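Local coordinates for protein glutamine synthetase (PDB 4BAX) that belongs to the glutamine synthetase family of enzymes, joining a beta-grasp domain to a catalytic domain, and assembles from ten protein chains, at residues E102-A105 / A106-P109; E242-D245 / A246-A250; C334-A337 / L338-G342. All coordinates share one frame; numbering follows the deposited sequence.

Contact 1 of 3, residues E102-A105 / A106-P109; sequences ERFA and AQEP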
ATOM      1  N   GLU A 102      29.056  51.956 -11.054  1.00 47.14           N
ATOM      2  CA  GLU A 102      30.093  52.964 -10.832  1.00 48.02           C
ATOM      3  C   GLU A 102      29.830  54.244 -11.614  1.00 47.12           C
ATOM      4  O   GLU A 102      30.095  55.354 -11.146  1.00 47.20           O
ATOM      5  CB  GLU A 102      31.464  52.396 -11.204  1.00 49.79           C
ATOM      6  CG  GLU A 102      32.641  53.313 -10.892  1.00 51.73           C
ATOM      7  CD  GLU A 102      33.970  52.691 -11.295  1.00 53.22           C
ATOM      8  OE1 GLU A 102      34.173  51.483 -11.017  1.00 53.65           O
ATOM      9  OE2 GLU A 102      34.801  53.400 -11.912  1.00 53.71           O
ATOM     10  N   ARG A 103      29.352  54.058 -12.837  1.00 46.03           N
ATOM     11  CA  ARG A 103      29.083  55.159 -13.729  1.00 45.60           C
ATOM     12  C   ARG A 103      28.005  56.081 -13.169  1.00 44.80           C
ATOM     13  O   ARG A 103      28.034  57.300 -13.392  1.00 45.02           O
ATOM     14  CB  ARG A 103      28.686  54.626 -15.103  1.00 45.61           C
ATOM     15  CG  ARG A 103      27.906  55.623 -15.915  1.00 45.89           C
ATOM     16  CD  ARG A 103      28.859  56.501 -16.701  1.00 46.48           C
ATOM     17  NE  ARG A 103      28.150  57.465 -17.539  1.00 46.77           N
ATOM     18  CZ  ARG A 103      27.545  58.557 -17.078  1.00 46.96           C
ATOM     19  NH1 ARG A 103      27.533  58.834 -15.777  1.00 46.83           N
ATOM     20  NH2 ARG A 103      26.933  59.369 -17.925  1.00 47.19           N
ATOM     21  N   PHE A 104      27.061  55.496 -12.438  1.00 43.88           N
ATOM     22  CA  PHE A 104      25.913  56.246 -11.931  1.00 43.63           C
ATOM     23  C   PHE A 104      25.828  56.314 -10.412  1.00 43.38           C
ATOM     24  O   PHE A 104      24.752  56.538  -9.861  1.00 43.44           O
ATOM     25  CB  PHE A 104      24.614  55.681 -12.515  1.00 43.28           C
ATOM     26  CG  PHE A 104      24.439  55.990 -13.974  1.00 43.27           C
ATOM     27  CD1 PHE A 104      24.289  57.296 -14.400  1.00 43.46           C
ATOM     28  CD2 PHE A 104      24.513  54.987 -14.926  1.00 43.01           C
ATOM     29  CE1 PHE A 104      24.152  57.586 -15.740  1.00 43.52           C
ATOM     30  CE2 PHE A 104      24.379  55.275 -16.267  1.00 42.98           C
ATOM     31  CZ  PHE A 104      24.200  56.571 -16.675  1.00 43.21           C
ATOM     32  N   ALA A 105      26.963  56.155  -9.738  1.00 43.08           N
ATOM     33  CA  ALA A 105      26.958  56.091  -8.282  1.00 42.54           C
ATOM     34  C   ALA A 105      26.425  57.373  -7.654  1.00 42.25           C
ATOM     35  O   ALA A 105      25.830  57.328  -6.578  1.00 42.18           O
ATOM     36  CB  ALA A 105      28.346  55.766  -7.753  1.00 42.50           C
ATOM     37  N   ALA A 106      26.578  58.491  -8.367  1.00 42.02           N
ATOM     38  CA  ALA A 106      26.121  59.801  -7.899  1.00 41.79           C
ATOM     39  C   ALA A 106      24.593  59.908  -7.711  1.00 41.46           C
ATOM     40  O   ALA A 106      24.136  60.613  -6.799  1.00 41.48           O
ATOM     41  CB  ALA A 106      26.613  60.897  -8.856  1.00 41.80           C
ATOM     42  N   GLN A 107      23.815  59.212  -8.554  1.00 40.95           N
ATOM     43  CA  GLN A 107      22.347  59.201  -8.436  1.00 40.50           C
ATOM     44  C   GLN A 107      21.866  58.325  -7.281  1.00 40.38           C
ATOM     45  O   GLN A 107      20.707  58.407  -6.848  1.00 39.76           O
ATOM     46  CB  GLN A 107      21.685  58.814  -9.752  1.00 40.38           C
ATOM     47  CG  GLN A 107      22.005  59.773 -10.877  1.00 41.12           C
ATOM     48  CD  GLN A 107      21.164  59.541 -12.116  1.00 41.28           C
ATOM     49  OE1 GLN A 107      19.931  59.502 -12.060  1.00 41.37           O
ATOM     50  NE2 GLN A 107      21.834  59.409 -13.257  1.00 41.34           N
ATOM     51  N   GLU A 108      22.779  57.491  -6.794  1.00 40.89           N
ATOM     52  CA  GLU A 108      22.530  56.599  -5.663  1.00 41.42           C
ATOM     53  C   GLU A 108      21.302  55.690  -5.857  1.00 40.41           C
ATOM     54  O   GLU A 108      20.370  55.694  -5.043  1.00 40.51           O
ATOM     55  CB  GLU A 108      22.417  57.400  -4.369  1.00 42.67           C
ATOM     56  CG  GLU A 108      23.613  58.332  -4.194  1.00 44.37           C
ATOM     57  CD  GLU A 108      23.684  58.967  -2.823  1.00 45.51           C
ATOM     58  OE1 GLU A 108      22.707  58.825  -2.047  1.00 45.90           O
ATOM     59  OE2 GLU A 108      24.706  59.633  -2.542  1.00 45.77           O
ATOM     60  N   PRO A 109      21.323  54.871  -6.916  1.00 39.10           N
ATOM     61  CA  PRO A 109      20.177  53.991  -7.149  1.00 37.83           C
ATOM     62  C   PRO A 109      20.048  52.940  -6.046  1.00 36.74           C
ATOM     63  O   PRO A 109      21.058  52.419  -5.565  1.00 36.88           O
ATOM     64  CB  PRO A 109      20.513  53.343  -8.494  1.00 37.91           C
ATOM     65  CG  PRO A 109      22.013  53.381  -8.565  1.00 38.32           C
ATOM     66  CD  PRO A 109      22.401  54.662  -7.901  1.00 38.81           C
TER
HETATM   67  O   HOH W   1      27.633  59.090 -11.283  1.00 36.02           O
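The Phe104 ring and the Gln107 carboxamide stand side by side with their planes 86° apart, the amide NE2 approaching obliquely to 3.4 Å from Phe104 CD1. One face of the ring carries the Arg103 side chain, whose CG lies 3.5 Å above the Phe104 ring plane near its rim. Phe104 CE1 in turn sits over the rim of one face of the Arg103 guanidinium. With its CG beside the backbone N and the chain extended beyond, Gln107 runs alongside Phe104, and its NE2 finds its polar partner in Cys335 O. The backbone turns as helix 94-103 ends, Phe104 being the first residue to leave helical angles: Gln107 N donates to Phe104 O at 3.1 Å, and Glu108 N donates to Ala105 O, also at 3.1 Å. A water bridges the turn, accepting from Ala106 N and donating to Arg103 O. Pro109 CD lies 3.6 Å from Phe104 O, where the chain leads into strand 110-121. The turn thus links helix 94-103 to that strand, with Phe104 lying against Val331, Cys335 and Thr336 of helix 323-341, while Glu108 O receives Arg241 of the 238-242 helix.

Contact 2 of 3, residues E242-D245 / A246-A250; sequences EGYD and AIITA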
ATOM      1  N   GLU A 242      13.611  62.516  -3.389  1.00 45.32           N
ATOM      2  CA  GLU A 242      13.388  63.932  -3.112  1.00 46.93           C
ATOM      3  C   GLU A 242      12.169  64.585  -3.774  1.00 47.51           C
ATOM      4  O   GLU A 242      11.505  65.409  -3.143  1.00 47.65           O
ATOM      5  CB  GLU A 242      14.677  64.755  -3.325  1.00 47.87           C
ATOM      6  CG  GLU A 242      15.610  64.668  -2.095  1.00 48.58           C
ATOM      7  CD  GLU A 242      17.088  64.921  -2.399  1.00 49.55           C
ATOM      8  OE1 GLU A 242      17.400  65.565  -3.424  1.00 50.39           O
ATOM      9  OE2 GLU A 242      17.951  64.464  -1.616  1.00 49.52           O
ATOM     10  N   GLY A 243      11.887  64.254  -5.035  1.00 47.89           N
ATOM     11  CA  GLY A 243      10.833  64.949  -5.762  1.00 48.21           C
ATOM     12  C   GLY A 243      10.114  64.153  -6.840  1.00 48.60           C
ATOM     13  O   GLY A 243      10.636  63.172  -7.374  1.00 49.38           O
ATOM     14  N   TYR A 244       8.902  64.590  -7.165  1.00 48.15           N
ATOM     15  CA  TYR A 244       8.017  63.883  -8.096  1.00 47.64           C
ATOM     16  C   TYR A 244       8.383  63.988  -9.559  1.00 47.67           C
ATOM     17  O   TYR A 244       7.962  63.159 -10.362  1.00 47.20           O
ATOM     18  CB  TYR A 244       6.560  64.320  -7.893  1.00 47.50           C
ATOM     19  CG  TYR A 244       5.525  63.321  -8.391  1.00 46.75           C
ATOM     20  CD1 TYR A 244       5.269  62.137  -7.703  1.00 46.31           C
ATOM     21  CD2 TYR A 244       4.794  63.575  -9.542  1.00 46.38           C
ATOM     22  CE1 TYR A 244       4.318  61.223  -8.165  1.00 45.94           C
ATOM     23  CE2 TYR A 244       3.839  62.671 -10.008  1.00 46.00           C
ATOM     24  CZ  TYR A 244       3.607  61.495  -9.317  1.00 45.71           C
ATOM     25  OH  TYR A 244       2.667  60.591  -9.775  1.00 45.08           O
ATOM     26  N   ASP A 245       9.096  65.042  -9.922  1.00 48.51           N
ATOM     27  CA  ASP A 245       9.433  65.256 -11.326  1.00 48.96           C
ATOM     28  C   ASP A 245      10.375  64.153 -11.821  1.00 47.34           C
ATOM     29  O   ASP A 245      10.240  63.653 -12.944  1.00 47.32           O
ATOM     30  CB  ASP A 245      10.040  66.647 -11.529  1.00 50.67           C
ATOM     31  CG  ASP A 245       8.971  67.733 -11.665  1.00 51.84           C
ATOM     32  OD1 ASP A 245       7.784  67.399 -11.906  1.00 51.96           O
ATOM     33  OD2 ASP A 245       9.325  68.929 -11.544  1.00 52.37           O
ATOM     34  N   ALA A 246      11.310  63.780 -10.952  1.00 45.57           N
ATOM     35  CA  ALA A 246      12.252  62.711 -11.246  1.00 43.59           C
ATOM     36  C   ALA A 246      11.525  61.372 -11.385  1.00 41.80           C
ATOM     37  O   ALA A 246      11.880  60.555 -12.234  1.00 41.38           O
ATOM     38  CB  ALA A 246      13.326  62.644 -10.154  1.00 43.23           C
ATOM     39  N   ILE A 247      10.485  61.176 -10.580  1.00 40.91           N
ATOM     40  CA  ILE A 247       9.660  59.959 -10.630  1.00 39.88           C
ATOM     41  C   ILE A 247       8.981  59.811 -11.981  1.00 39.40           C
ATOM     42  O   ILE A 247       9.012  58.743 -12.583  1.00 39.77           O
ATOM     43  CB  ILE A 247       8.572  59.976  -9.521  1.00 43.82           C
ATOM     44  CG1 ILE A 247       9.187  59.906  -8.118  1.00 43.67           C
ATOM     45  CG2 ILE A 247       7.570  58.844  -9.722  1.00 43.65           C
ATOM     46  CD1 ILE A 247       9.285  58.513  -7.547  1.00 43.27           C
ATOM     47  N   ILE A 248       8.396  60.898 -12.478  1.00 38.62           N
ATOM     48  CA  ILE A 248       7.757  60.878 -13.788  1.00 37.75           C
ATOM     49  C   ILE A 248       8.759  60.642 -14.902  1.00 37.72           C
ATOM     50  O   ILE A 248       8.482  59.882 -15.826  1.00 37.52           O
ATOM     51  CB  ILE A 248       6.948  62.172 -14.051  1.00 37.45           C
ATOM     52  CG1 ILE A 248       5.896  62.346 -12.955  1.00 37.02           C
ATOM     53  CG2 ILE A 248       6.252  62.125 -15.402  1.00 37.33           C
ATOM     54  CD1 ILE A 248       5.021  61.099 -12.759  1.00 36.63           C
ATOM     55  N   THR A 249       9.938  61.252 -14.797  1.00 38.18           N
ATOM     56  CA  THR A 249      10.970  61.070 -15.815  1.00 38.55           C
ATOM     57  C   THR A 249      11.404  59.609 -15.895  1.00 38.92           C
ATOM     58  O   THR A 249      11.497  59.031 -16.988  1.00 38.89           O
ATOM     59  CB  THR A 249      12.228  61.941 -15.509  1.00 41.10           C
ATOM     60  OG1 THR A 249      11.847  63.302 -15.252  1.00 41.50           O
ATOM     61  CG2 THR A 249      13.223  61.898 -16.662  1.00 41.01           C
ATOM     62  N   ALA A 250      11.614  58.994 -14.731  1.00 38.89           N
ATOM     63  CA  ALA A 250      12.010  57.601 -14.691  1.00 38.15           C
ATOM     64  C   ALA A 250      10.923  56.725 -15.324  1.00 37.55           C
ATOM     65  O   ALA A 250      11.225  55.955 -16.240  1.00 37.45           O
ATOM     66  CB  ALA A 250      12.320  57.163 -13.244  1.00 37.69           C
TER
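Ile248 and Tyr244, one helical turn apart, pack side chain against side chain, and the contact can be traced outward along the isoleucine. Its CB lies 3.8 Å from Asp245 O. CG1, set beside the backbone N (chi1 -58°), comes 3.4 Å from Tyr244 O and also meets the ring. CD1 finishes the path 3.4 Å from Tyr244 CE2, near CZ as well, approaching the ring obliquely. The ring comes back over the turn because Tyr244 CG is anti to its own N (chi1 -158°), and its CE1 carbon reaches Ile247 CG2 more loosely, at 4.3 Å. Beneath the side chains the ordinary helical ladder begins: Ile248 N donates to Tyr244 O at 3.1 Å, and Thr249 N to Asp245 O at 3.0 Å. Thr249 OG1 lies 2.8 Å from Asp245 O and is hydrogen-bonded to Gln343 OE1. Extended Gly243 breaks the path between helix 238-242 and this first turn of helix 244-253. Ala246 and Ile247 pack on Met240 of helix 238-242, while Ala246 and Thr249 also meet Leu338 of helix 323-341; Tyr244 rests on Val291 of strand 289-291 and on Glu305 of helix 302-307, and Ile248 leans on Tyr289.

Contact 3 of 3, residues C334-A337 / L338-G342; sequences CCTA and LEKAG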
ATOM      1  N   CYS A 334      16.895  54.445 -16.781  1.00 34.17           N
ATOM      2  CA  CYS A 334      16.363  55.521 -15.957  1.00 34.88           C
ATOM      3  C   CYS A 334      17.378  56.605 -15.590  1.00 34.84           C
ATOM      4  O   CYS A 334      17.115  57.796 -15.795  1.00 34.28           O
ATOM      5  CB  CYS A 334      15.721  54.947 -14.687  1.00 35.03           C
ATOM      6  SG  CYS A 334      14.359  53.805 -14.992  1.00 50.06           S
ATOM      7  N   CYS A 335      18.544  56.178 -15.097  1.00 35.11           N
ATOM      8  CA  CYS A 335      19.575  57.108 -14.626  1.00 35.21           C
ATOM      9  C   CYS A 335      20.118  57.968 -15.762  1.00 36.03           C
ATOM     10  O   CYS A 335      20.450  59.142 -15.577  1.00 36.34           O
ATOM     11  CB  CYS A 335      20.725  56.355 -13.947  1.00 34.47           C
ATOM     12  SG  CYS A 335      20.362  55.638 -12.340  1.00 38.87           S
ATOM     13  N   THR A 336      20.186  57.372 -16.948  1.00 36.35           N
ATOM     14  CA  THR A 336      20.624  58.094 -18.128  1.00 36.80           C
ATOM     15  C   THR A 336      19.608  59.171 -18.477  1.00 37.99           C
ATOM     16  O   THR A 336      19.968  60.326 -18.710  1.00 39.04           O
ATOM     17  CB  THR A 336      20.793  57.150 -19.329  1.00 36.01           C
ATOM     18  OG1 THR A 336      21.970  56.352 -19.139  1.00 35.85           O
ATOM     19  CG2 THR A 336      20.913  57.925 -20.619  1.00 35.62           C
ATOM     20  N   ALA A 337      18.332  58.802 -18.460  1.00 37.76           N
ATOM     21  CA  ALA A 337      17.296  59.762 -18.767  1.00 37.78           C
ATOM     22  C   ALA A 337      17.256  60.868 -17.722  1.00 38.66           C
ATOM     23  O   ALA A 337      17.063  62.029 -18.081  1.00 38.95           O
ATOM     24  CB  ALA A 337      15.955  59.078 -18.880  1.00 37.20           C
ATOM     25  N   LEU A 338      17.497  60.530 -16.456  1.00 39.42           N
ATOM     26  CA  LEU A 338      17.516  61.530 -15.368  1.00 40.85           C
ATOM     27  C   LEU A 338      18.707  62.485 -15.477  1.00 42.07           C
ATOM     28  O   LEU A 338      18.621  63.670 -15.138  1.00 41.63           O
ATOM     29  CB  LEU A 338      17.470  60.854 -13.988  1.00 40.47           C
ATOM     30  CG  LEU A 338      16.165  60.124 -13.643  1.00 40.06           C
ATOM     31  CD1 LEU A 338      16.358  59.101 -12.519  1.00 39.66           C
ATOM     32  CD2 LEU A 338      15.093  61.150 -13.275  1.00 40.07           C
ATOM     33  N   GLU A 339      19.813  61.948 -15.967  1.00 43.67           N
ATOM     34  CA  GLU A 339      20.995  62.745 -16.193  1.00 45.50           C
ATOM     35  C   GLU A 339      20.692  63.798 -17.261  1.00 47.02           C
ATOM     36  O   GLU A 339      20.957  64.992 -17.057  1.00 46.84           O
ATOM     37  CB  GLU A 339      22.173  61.862 -16.621  1.00 45.80           C
ATOM     38  CG  GLU A 339      23.554  62.462 -16.392  1.00 46.47           C
ATOM     39  CD  GLU A 339      24.682  61.447 -16.562  1.00 46.93           C
ATOM     40  OE1 GLU A 339      24.934  61.054 -17.722  1.00 47.24           O
ATOM     41  OE2 GLU A 339      25.334  61.063 -15.562  1.00 46.93           O
ATOM     42  N   LYS A 340      20.050  63.376 -18.345  1.00 48.36           N
ATOM     43  CA  LYS A 340      19.688  64.279 -19.418  1.00 49.89           C
ATOM     44  C   LYS A 340      18.731  65.350 -18.923  1.00 51.07           C
ATOM     45  O   LYS A 340      18.886  66.524 -19.255  1.00 52.17           O
ATOM     46  CB  LYS A 340      19.052  63.511 -20.571  1.00 50.59           C
ATOM     47  CG  LYS A 340      20.041  62.584 -21.251  1.00 51.40           C
ATOM     48  CD  LYS A 340      19.391  61.814 -22.394  1.00 52.05           C
ATOM     49  CE  LYS A 340      20.405  60.902 -23.089  1.00 52.20           C
ATOM     50  NZ  LYS A 340      21.431  61.690 -23.843  1.00 52.60           N
ATOM     51  N   ALA A 341      17.790  64.950 -18.079  1.00 50.86           N
ATOM     52  CA  ALA A 341      16.789  65.877 -17.543  1.00 50.58           C
ATOM     53  C   ALA A 341      17.360  66.802 -16.456  1.00 50.53           C
ATOM     54  O   ALA A 341      16.717  67.777 -16.064  1.00 50.11           O
ATOM     55  CB  ALA A 341      15.590  65.099 -17.002  1.00 50.19           C
ATOM     56  N   GLY A 342      18.569  66.510 -15.978  1.00 50.85           N
ATOM     57  CA  GLY A 342      19.162  67.340 -14.943  1.00 51.15           C
ATOM     58  C   GLY A 342      18.625  66.990 -13.569  1.00 51.37           C
ATOM     59  O   GLY A 342      18.878  67.692 -12.586  1.00 52.01           O
TER
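Thr336 and Lys340 lie alongside each other one turn apart, pointing the same way, with the Thr336 methyl CG2 3.9 Å from Lys340 CE. Lower on the lysine, CG passes 3.4 Å from Thr336 O. On another side of the helix, Leu338 CG lies 3.3 Å from Cys334 O, with CD1 beyond it also near that oxygen. The same oxygen accepts Leu338 N at 2.8 Å. The ladder continues with Glu339 N to Cys335 O at 2.9 Å, Lys340 N to Thr336 O and Ala341 N to Ala337 O, so all four carbonyls of 334-337 hold an amide of the following turn. Beyond these, the Thr336 hydroxyl OG1, beside its backbone N at chi1 -73°, bonds back to Asp332 O. Glu339, its CG swung anti to N (chi1 -158°) and the chain extended, has Arg103 as its polar partner. Leu338 packs on Gln343 and on Ala246 and Thr249 of helix 244-253. The helix closes at Gly342, whose N donates to Glu339 O at 3.0 Å. Positive phi (81°) there, with two bonds returning into the last turn, is the Schellman motif, the classic C-terminal stop of an alpha-helix, here ending helix 323-341.

How the contacts relate
Contact 3 is the shared neighbour of the other two: the end of helix 323-341 touches both the turn after helix 94-103 and the start of helix 244-253. Contact 1, its centre 11 Å away, is joined to it by a salt bridge, Arg103 NH2 to Glu339 OE1 at 2.6 Å, by a probable hydrogen bond from Gln107 NE2 to Cys335 O at 2.7 Å, and by packing of Gln107 on Leu338. Contact 2, 10 Å away between centres, meets it by packing, with Leu338 CD2 3.7 Å from Thr249 CB and Thr249 CG2 4.0 Å from Ala341 CB. Contacts 1 and 2 do not touch; their nearest atoms are about 7 Å apart. All three lie on the same side of the chain's centre.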